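Local coordinates for protein putative NADPH:quinone reductase (Bacillus thuringiensis, PDB 3GMS) that probably catalyses the NADPH-dependent reduction of quinones or related substrates, although its physiological function has not been established, at residues Q9-G14 with P61-P66; H4-Q9 with Y305-V310; V147-A152 with I212-A217. All coordinates share one frame; numbering follows the deposited sequence. Where two conformers were deposited one is given.

Interaction 1: residues Q9-G14 with P61-P66; sequences QFHKFG and PLPNIP
Phe10 and Leu62 meet through different first torsions: Phe10 CG is wedged between the backbone N and the carbonyl carbon (chi1 53°), whereas Leu62 CG stands anti to its carbonyl carbon (chi1 -66°). The two side chains cross at about a right angle, with Leu62 CD2 approaching the ring obliquely and coming to 3.6 Å from Phe10 CE1. The second methyl, Leu62 CD1, sits over one face of Phe13, displaced toward the rim and 4.1 Å from the ring centroid, a CH-pi contact. Phe13 CE1 in turn lies in the plane of the Phe10 ring, at its edge, and Leu62 packs against both aromatics. On the part of the Phe10 ring remote from Leu62, Pro66 CG comes to the edge, 3.9 Å from Phe10 CE2. Asn64 CB reaches to 3.6 Å from Phe10 CZ.

The backbones themselves form a single antiparallel bridge, a hydrogen-bonded pair. Phe10 N donates to Asn64 O with an N-H...O angle of 161°, and Asn64 N returns the bond to Phe10 O over 3.1 Å. The loop arrives at this bridge through a cis peptide bond before Pro63. Pro63 CB lies over the face of His11, 4.0 Å from the imidazole centroid, and also touches Gln9 CG at 3.6 Å. Gln9 NE2 and His11 NE2 are hydrogen-bonded to Glu23 of strand 20-26, one to OE1 and the other to OE2. The loop of the GroES-like region is therefore joined to the chain at Phe10 by two reciprocal backbone bonds, and its side chains add van der Waals and CH-pi packing, not charge pairing.

Interaction 2: residues H4-Q9 with Y305-V310; sequences HGKLIQ and YELADV
Ile8 reaches from strand 4-10 to the turn at Leu307-Val310, its CB directed toward that turn. At CB the side chain forks. The short branch, CG2, grazes Val310 CG1 at 4.1 Å. The long branch begins with CG1, set anti to the carbonyl carbon (chi1 -55°), which packs on the Leu307 side chain, 3.8 Å from Leu307 CD1. At the tip, CD1 sits 3.8 Å from Val310 CG1 and approaches a backbone polar atom, Leu307 O, at 3.6 Å. That carbonyl also accepts a weak hydrogen bond from Val310 N within the turn. Ile8 slides past both Leu307 and Val310, each pointing the opposite way to it.

The turn is a short 3-10 segment that carries the chain from strand 301-306 into helix 310-318. The contact thus brings the antiparallel pair of strands 4-10 and 20-26 near the amino terminus against the carboxy-terminal part of the chain, which returns after the Rossmann-type domain, as in medium-chain dehydrogenases.

Two residues earlier on the strand, Lys6 also points to the turn. A water accepts from Lys6 NZ at 3.2 Å and from Ala308 N at 3.0 Å, bridging the two segments.

Interaction 3: residues V147-A152 with I212-A217; sequences VLLVNA and IGADAA
Val147 O is gripped by two successive backbone donors, Asp215 N at 2.9 Å and Ala216 N at 3.1 Å. The first comes in the carbonyl plane on a lone pair, the second somewhat tilted out of it. These bonds open the parallel pairing of strands 147-150 and 214-219, the first and fourth strands of a Rossmann-type sheet with order 3-2-1-4-5-6, so the two are neighbours at its centre.

The chain bends at Asp215, and the carboxylate there reaches back to the start of the other strand: Val147 N donates to Asp215 OD2 over 2.8 Å in a nearly straight bond (168°) that uses the anti lone pair. Asp215 OD1 forms a salt bridge with Arg234, so the two oxygens of this group hold different partners. Two residues on, Leu149 N donates to Ala216 O at 2.9 Å.

Small side chains on strand 214-219 let the larger ones opposite settle closely. Val147 CG1, anti to its backbone N (chi1 -176°), rests against Ala214 CB, and Ala214 CB also lies 3.5 Å from Leu149 CG. Leu148 CD1 meets Ala216 CB at 3.8 Å on one face of the sheet. On the other face, Leu149 and Ala217 both lie against Leu229 of helix 223-231 and against Leu233, with Leu149 CB 3.9 Å from Ala217 CB. Beyond the last N-H...O bond between the segments, Ala217 CA makes a CA-H...O contact of 3.2 Å with Leu149 O.

In the fold
Interactions 1 and 2 share strand 4-10, and Gln9 belongs to both; they touch where Ile65 and Pro66 pack on Ile8 O. Interaction 1 lies at the surface and joins the strand to a nearby loop, whereas interaction 2 is largely buried and brings together parts of the chain almost 300 residues apart. Interaction 3 is buried too, but lies in the Rossmann-type sheet, its centre about 37 Å from that of interaction 1 and 41 Å from that of interaction 2. Chemistry follows place: parallel strand pairing with one carboxylate-to-backbone bond in interaction 3, one isolated bridge with aromatic and proline packing in interaction 1, and aliphatic packing with a water bridge in interaction 2.

Interaction 1: residues Q9-G14 with P61-P66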
loop_
_atom_site.group_PDB
_atom_site.type_symbol
_atom_site.label_atom_id
_atom_site.label_comp_id
_atom_site.label_asym_id
_atom_site.label_seq_id
_atom_site.Cartn_x
_atom_site.Cartn_y
_atom_site.Cartn_z
ATOM N N GLN A 9 -10.297 0.186 18.340
ATOM C CA GLN A 9 -11.150 -0.929 17.973
ATOM C C GLN A 9 -12.464 -0.396 17.400
ATOM O O GLN A 9 -12.866 0.721 17.756
ATOM C CB GLN A 9 -11.448 -1.714 19.268
ATOM C CG GLN A 9 -12.119 -2.990 19.084
ATOM C CD GLN A 9 -11.645 -4.039 20.079
ATOM O OE1 GLN A 9 -10.966 -4.980 19.698
ATOM N NE2 GLN A 9 -12.025 -3.897 21.344
ATOM N N PHE A 10 -13.094 -1.156 16.504
ATOM C CA PHE A 10 -14.490 -0.931 16.114
ATOM C C PHE A 10 -15.258 -2.219 16.300
ATOM O O PHE A 10 -14.746 -3.302 16.026
ATOM C CB PHE A 10 -14.666 -0.420 14.675
ATOM C CG PHE A 10 -13.982 -1.273 13.615
ATOM C CD1 PHE A 10 -14.725 -2.101 12.793
ATOM C CD2 PHE A 10 -12.595 -1.195 13.425
ATOM C CE1 PHE A 10 -14.104 -2.888 11.809
ATOM C CE2 PHE A 10 -11.961 -1.977 12.453
ATOM C CZ PHE A 10 -12.713 -2.808 11.636
ATOM N N HIS A 11 -16.488 -2.073 16.768
ATOM C CA HIS A 11 -17.346 -3.226 17.100
ATOM C C HIS A 11 -18.407 -3.442 16.032
ATOM O O HIS A 11 -19.012 -4.503 15.984
ATOM C CB HIS A 11 -17.992 -3.033 18.472
ATOM C CG HIS A 11 -17.009 -2.936 19.589
ATOM N ND1 HIS A 11 -16.724 -3.991 20.430
ATOM C CD2 HIS A 11 -16.239 -1.905 20.006
ATOM C CE1 HIS A 11 -15.812 -3.616 21.306
ATOM N NE2 HIS A 11 -15.508 -2.351 21.078
ATOM N N LYS A 12 -18.601 -2.444 15.170
ATOM C CA LYS A 12 -19.474 -2.563 14.021
ATOM C C LYS A 12 -18.785 -1.910 12.833
ATOM O O LYS A 12 -17.921 -1.027 13.013
ATOM C CB LYS A 12 -20.821 -1.832 14.267
ATOM C CG LYS A 12 -21.581 -2.277 15.495
ATOM C CD LYS A 12 -23.002 -1.701 15.375
ATOM C CE LYS A 12 -23.911 -2.215 16.485
ATOM N NZ LYS A 12 -23.606 -1.588 17.807
ATOM N N PHE A 13 -19.151 -2.331 11.627
ATOM C CA PHE A 13 -18.692 -1.642 10.437
ATOM C C PHE A 13 -19.482 -0.342 10.297
ATOM O O PHE A 13 -20.608 -0.234 10.803
ATOM C CB PHE A 13 -18.874 -2.508 9.181
ATOM C CG PHE A 13 -18.109 -3.815 9.207
ATOM C CD1 PHE A 13 -16.710 -3.837 9.299
ATOM C CD2 PHE A 13 -18.799 -5.033 9.089
ATOM C CE1 PHE A 13 -16.005 -5.058 9.304
ATOM C CE2 PHE A 13 -18.105 -6.262 9.090
ATOM C CZ PHE A 13 -16.705 -6.268 9.189
ATOM N N GLY A 14 -18.880 0.649 9.657
ATOM C CA GLY A 14 -19.559 1.907 9.342
ATOM C C GLY A 14 -18.532 2.962 9.046
ATOM O O GLY A 14 -17.358 2.644 8.813
ATOM N N PRO A 61 -13.544 -10.353 11.186
ATOM C CA PRO A 61 -14.292 -10.598 12.422
ATOM C C PRO A 61 -14.377 -9.312 13.210
ATOM O O PRO A 61 -13.439 -8.499 13.152
ATOM C CB PRO A 61 -13.388 -11.565 13.212
ATOM C CG PRO A 61 -12.412 -12.073 12.259
ATOM C CD PRO A 61 -12.225 -11.010 11.218
ATOM N N LEU A 62 -15.480 -9.129 13.933
ATOM C CA LEU A 62 -15.659 -7.988 14.831
ATOM C C LEU A 62 -15.599 -8.473 16.270
ATOM O O LEU A 62 -16.043 -9.584 16.553
ATOM C CB LEU A 62 -17.001 -7.305 14.567
ATOM C CG LEU A 62 -17.130 -6.644 13.194
ATOM C CD1 LEU A 62 -18.596 -6.352 12.890
ATOM C CD2 LEU A 62 -16.273 -5.362 13.180
ATOM N N PRO A 63 -15.028 -7.672 17.185
ATOM C CA PRO A 63 -14.466 -6.369 16.908
ATOM C C PRO A 63 -13.093 -6.521 16.250
ATOM O O PRO A 63 -12.488 -7.615 16.303
ATOM C CB PRO A 63 -14.325 -5.754 18.290
ATOM C CG PRO A 63 -14.015 -6.949 19.201
ATOM C CD PRO A 63 -14.797 -8.097 18.586
ATOM N N ASN A 64 -12.590 -5.434 15.665
ATOM C CA ASN A 64 -11.312 -5.540 14.975
ATOM C C ASN A 64 -10.449 -4.327 15.269
ATOM O O ASN A 64 -10.983 -3.228 15.502
ATOM C CB ASN A 64 -11.582 -5.639 13.472
ATOM C CG ASN A 64 -10.311 -5.598 12.649
ATOM O OD1 ASN A 64 -9.947 -4.550 12.069
ATOM N ND2 ASN A 64 -9.589 -6.725 12.637
ATOM N N ILE A 65 -9.129 -4.523 15.248
ATOM C CA ILE A 65 -8.164 -3.409 15.427
ATOM C C ILE A 65 -7.643 -3.013 14.041
ATOM O O ILE A 65 -7.090 -3.852 13.354
ATOM C CB ILE A 65 -6.999 -3.786 16.355
ATOM C CG1 ILE A 65 -7.536 -4.152 17.750
ATOM C CG2 ILE A 65 -6.030 -2.606 16.510
ATOM C CD1 ILE A 65 -6.530 -4.895 18.640
ATOM N N PRO A 66 -7.855 -1.756 13.604
ATOM C CA PRO A 66 -7.375 -1.476 12.243
ATOM C C PRO A 66 -5.839 -1.312 12.125
ATOM O O PRO A 66 -5.139 -1.185 13.132
ATOM C CB PRO A 66 -7.983 -0.116 11.893
ATOM C CG PRO A 66 -8.814 0.298 13.028
ATOM C CD PRO A 66 -8.600 -0.619 14.192
#

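Interaction 2: residues H4-Q9 with Y305-V310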
loop_
_atom_site.group_PDB
_atom_site.type_symbol
_atom_site.label_atom_id
_atom_site.label_comp_id
_atom_site.label_asym_id
_atom_site.label_seq_id
_atom_site.Cartn_x
_atom_site.Cartn_y
_atom_site.Cartn_z
ATOM N N HIS A 4 -1.396 -3.387 30.844
ATOM C CA HIS A 4 -2.534 -3.084 29.992
ATOM C C HIS A 4 -2.019 -2.309 28.776
ATOM O O HIS A 4 -0.992 -1.664 28.841
ATOM C CB HIS A 4 -3.577 -2.252 30.741
ATOM C CG HIS A 4 -4.420 -3.058 31.682
ATOM N ND1 HIS A 4 -3.964 -3.484 32.915
ATOM C CD2 HIS A 4 -5.683 -3.536 31.560
ATOM C CE1 HIS A 4 -4.915 -4.177 33.517
ATOM N NE2 HIS A 4 -5.964 -4.229 32.714
ATOM N N GLY A 5 -2.747 -2.389 27.676
ATOM C CA GLY A 5 -2.325 -1.731 26.447
ATOM C C GLY A 5 -3.489 -0.995 25.841
ATOM O O GLY A 5 -4.631 -1.474 25.854
ATOM N N LYS A 6 -3.200 0.167 25.284
ATOM C CA LYS A 6 -4.235 0.934 24.638
ATOM C C LYS A 6 -4.448 0.365 23.228
ATOM O O LYS A 6 -3.511 -0.179 22.628
ATOM C CB LYS A 6 -3.792 2.392 24.541
ATOM C CG LYS A 6 -4.898 3.335 24.097
ATOM C CD LYS A 6 -4.380 4.773 23.959
ATOM C CE LYS A 6 -3.736 5.276 25.258
ATOM N NZ LYS A 6 -3.882 6.754 25.331
ATOM N N LEU A 7 -5.649 0.528 22.692
ATOM C CA LEU A 7 -5.938 0.024 21.334
ATOM C C LEU A 7 -7.062 0.803 20.731
ATOM O O LEU A 7 -7.914 1.304 21.460
ATOM C CB LEU A 7 -6.352 -1.442 21.347
ATOM C CG LEU A 7 -7.684 -1.854 21.987
ATOM C CD1 LEU A 7 -8.343 -3.037 21.253
ATOM C CD2 LEU A 7 -7.425 -2.239 23.423
ATOM N N ILE A 8 -7.063 0.904 19.401
ATOM C CA ILE A 8 -8.218 1.422 18.678
ATOM C C ILE A 8 -8.981 0.217 18.127
ATOM O O ILE A 8 -8.380 -0.664 17.511
ATOM C CB ILE A 8 -7.794 2.334 17.483
ATOM C CG1 ILE A 8 -6.875 3.470 17.951
ATOM C CG2 ILE A 8 -9.015 2.855 16.766
ATOM C CD1 ILE A 8 -7.435 4.307 19.095
ATOM N N GLN A 9 -10.297 0.186 18.340
ATOM C CA GLN A 9 -11.150 -0.929 17.973
ATOM C C GLN A 9 -12.464 -0.396 17.400
ATOM O O GLN A 9 -12.866 0.721 17.756
ATOM C CB GLN A 9 -11.448 -1.714 19.268
ATOM C CG GLN A 9 -12.119 -2.990 19.084
ATOM C CD GLN A 9 -11.645 -4.039 20.079
ATOM O OE1 GLN A 9 -10.966 -4.980 19.698
ATOM N NE2 GLN A 9 -12.025 -3.897 21.344
ATOM N N TYR A 305 -0.436 12.441 14.892
ATOM C CA TYR A 305 -1.461 12.449 15.926
ATOM C C TYR A 305 -1.170 11.315 16.856
ATOM O O TYR A 305 -0.729 10.225 16.418
ATOM C CB TYR A 305 -2.841 12.196 15.302
ATOM C CG TYR A 305 -3.313 13.363 14.473
ATOM C CD1 TYR A 305 -4.100 14.346 15.063
ATOM C CD2 TYR A 305 -2.972 13.494 13.119
ATOM C CE1 TYR A 305 -4.546 15.426 14.330
ATOM C CE2 TYR A 305 -3.400 14.615 12.370
ATOM C CZ TYR A 305 -4.210 15.557 13.013
ATOM O OH TYR A 305 -4.699 16.677 12.361
ATOM N N GLU A 306 -1.444 11.535 18.129
ATOM C CA GLU A 306 -1.376 10.454 19.082
ATOM C C GLU A 306 -2.525 9.481 18.838
ATOM O O GLU A 306 -3.617 9.869 18.389
ATOM C CB GLU A 306 -1.417 11.018 20.500
ATOM C CG GLU A 306 -0.256 11.965 20.757
ATOM C CD GLU A 306 1.013 11.210 21.049
ATOM O OE1 GLU A 306 0.921 10.091 21.606
ATOM O OE2 GLU A 306 2.096 11.737 20.737
ATOM N N LEU A 307 -2.277 8.217 19.150
ATOM C CA LEU A 307 -3.288 7.175 19.000
ATOM C C LEU A 307 -4.704 7.608 19.493
ATOM O O LEU A 307 -5.677 7.401 18.765
ATOM C CB LEU A 307 -2.769 5.889 19.660
ATOM C CG LEU A 307 -3.322 4.532 19.243
ATOM C CD1 LEU A 307 -3.118 4.241 17.766
ATOM C CD2 LEU A 307 -2.675 3.490 20.152
ATOM N N ALA A 308 -4.802 8.295 20.653
ATOM C CA ALA A 308 -6.098 8.753 21.196
ATOM C C ALA A 308 -6.865 9.686 20.283
ATOM O O ALA A 308 -8.097 9.767 20.370
ATOM C CB ALA A 308 -5.950 9.413 22.583
ATOM N N ASP A 309 -6.138 10.387 19.418
ATOM C CA ASP A 309 -6.726 11.358 18.518
ATOM C C ASP A 309 -6.995 10.790 17.137
ATOM O O ASP A 309 -7.015 11.514 16.144
ATOM C CB ASP A 309 -5.791 12.560 18.397
ATOM C CG ASP A 309 -5.744 13.371 19.652
ATOM O OD1 ASP A 309 -6.833 13.758 20.115
ATOM O OD2 ASP A 309 -4.625 13.599 20.187
ATOM N N VAL A 310 -7.220 9.484 17.058
ATOM C CA VAL A 310 -7.438 8.834 15.748
ATOM C C VAL A 310 -8.596 9.423 14.963
ATOM O O VAL A 310 -8.513 9.622 13.739
ATOM C CB VAL A 310 -7.596 7.287 15.933
ATOM C CG1 VAL A 310 -8.831 6.985 16.803
ATOM C CG2 VAL A 310 -7.677 6.567 14.576
HETATM O O HOH W 1 -2.699 8.227 22.743
#

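Interaction 3: residues V147-A152 with I212-A217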
loop_
_atom_site.group_PDB
_atom_site.type_symbol
_atom_site.label_atom_id
_atom_site.label_comp_id
_atom_site.label_asym_id
_atom_site.label_seq_id
_atom_site.Cartn_x
_atom_site.Cartn_y
_atom_site.Cartn_z
ATOM N N VAL A 147 5.925 -0.405 -21.800
ATOM C CA VAL A 147 5.109 0.753 -21.496
ATOM C C VAL A 147 3.990 0.383 -20.509
ATOM O O VAL A 147 3.097 -0.423 -20.831
ATOM C CB VAL A 147 4.529 1.308 -22.746
ATOM C CG1 VAL A 147 3.764 2.554 -22.450
ATOM C CG2 VAL A 147 5.656 1.565 -23.731
ATOM N N LEU A 148 4.070 0.968 -19.303
ATOM C CA LEU A 148 3.103 0.713 -18.216
ATOM C C LEU A 148 2.196 1.932 -18.044
ATOM O O LEU A 148 2.712 3.070 -17.991
ATOM C CB LEU A 148 3.858 0.440 -16.898
ATOM C CG LEU A 148 2.943 0.254 -15.684
ATOM C CD1 LEU A 148 2.177 -1.039 -15.868
ATOM C CD2 LEU A 148 3.764 0.228 -14.379
ATOM N N LEU A 149 0.885 1.710 -18.002
ATOM C CA LEU A 149 -0.101 2.738 -17.617
ATOM C C LEU A 149 -0.489 2.524 -16.149
ATOM O O LEU A 149 -0.768 1.380 -15.738
ATOM C CB LEU A 149 -1.371 2.603 -18.432
ATOM C CG LEU A 149 -1.208 2.546 -19.975
ATOM C CD1 LEU A 149 -2.556 2.448 -20.656
ATOM C CD2 LEU A 149 -0.444 3.793 -20.484
ATOM N N VAL A 150 -0.542 3.615 -15.380
ATOM C CA VAL A 150 -1.019 3.556 -13.983
ATOM C C VAL A 150 -1.975 4.725 -13.763
ATOM O O VAL A 150 -1.564 5.891 -13.880
ATOM C CB VAL A 150 0.145 3.650 -12.990
ATOM C CG1 VAL A 150 -0.409 3.597 -11.518
ATOM C CG2 VAL A 150 1.156 2.492 -13.209
ATOM N N ASN A 151 -3.228 4.436 -13.464
ATOM C CA ASN A 151 -4.145 5.511 -13.114
ATOM C C ASN A 151 -4.176 5.824 -11.613
ATOM O O ASN A 151 -3.515 5.146 -10.802
ATOM C CB ASN A 151 -5.549 5.295 -13.725
ATOM C CG ASN A 151 -6.297 4.087 -13.130
ATOM O OD1 ASN A 151 -5.904 3.570 -12.124
ATOM N ND2 ASN A 151 -7.379 3.663 -13.772
ATOM N N ALA A 152 -4.962 6.833 -11.232
ATOM C CA ALA A 152 -4.882 7.411 -9.870
ATOM C C ALA A 152 -3.414 7.594 -9.436
ATOM O O ALA A 152 -3.039 7.308 -8.291
ATOM C CB ALA A 152 -5.683 6.528 -8.855
ATOM N N ILE A 212 0.215 1.667 -31.157
ATOM C CA ILE A 212 0.388 0.266 -30.789
ATOM C C ILE A 212 -0.384 -0.082 -29.511
ATOM O O ILE A 212 -0.855 -1.200 -29.338
ATOM C CB ILE A 212 1.880 -0.066 -30.598
ATOM C CG1 ILE A 212 2.638 -0.027 -31.926
ATOM C CG2 ILE A 212 2.028 -1.449 -29.942
ATOM C CD1 ILE A 212 2.365 -1.221 -32.817
ATOM N N GLY A 213 -0.515 0.899 -28.622
ATOM C CA GLY A 213 -1.064 0.697 -27.270
ATOM C C GLY A 213 0.058 0.336 -26.318
ATOM O O GLY A 213 1.166 -0.019 -26.749
ATOM N N ALA A 214 -0.230 0.442 -25.010
ATOM C CA ALA A 214 0.732 0.120 -23.972
ATOM C C ALA A 214 0.810 -1.382 -23.750
ATOM O O ALA A 214 -0.073 -2.114 -24.190
ATOM C CB ALA A 214 0.321 0.812 -22.665
ATOM N N ASP A 215 1.856 -1.805 -23.036
ATOM C CA ASP A 215 2.104 -3.203 -22.737
ATOM C C ASP A 215 1.334 -3.712 -21.535
ATOM O O ASP A 215 0.902 -4.860 -21.542
ATOM C CB ASP A 215 3.578 -3.461 -22.541
ATOM C CG ASP A 215 4.383 -3.146 -23.788
ATOM O OD1 ASP A 215 4.205 -3.862 -24.801
ATOM O OD2 ASP A 215 5.141 -2.162 -23.768
ATOM N N ALA A 216 1.172 -2.863 -20.516
ATOM C CA ALA A 216 0.503 -3.261 -19.280
ATOM C C ALA A 216 -0.196 -2.060 -18.648
ATOM O O ALA A 216 0.151 -0.890 -18.941
ATOM C CB ALA A 216 1.503 -3.872 -18.312
ATOM N N ALA A 217 -1.194 -2.327 -17.814
ATOM C CA ALA A 217 -1.910 -1.258 -17.128
ATOM C C ALA A 217 -2.288 -1.688 -15.720
ATOM O O ALA A 217 -2.598 -2.873 -15.490
ATOM C CB ALA A 217 -3.143 -0.843 -17.877
#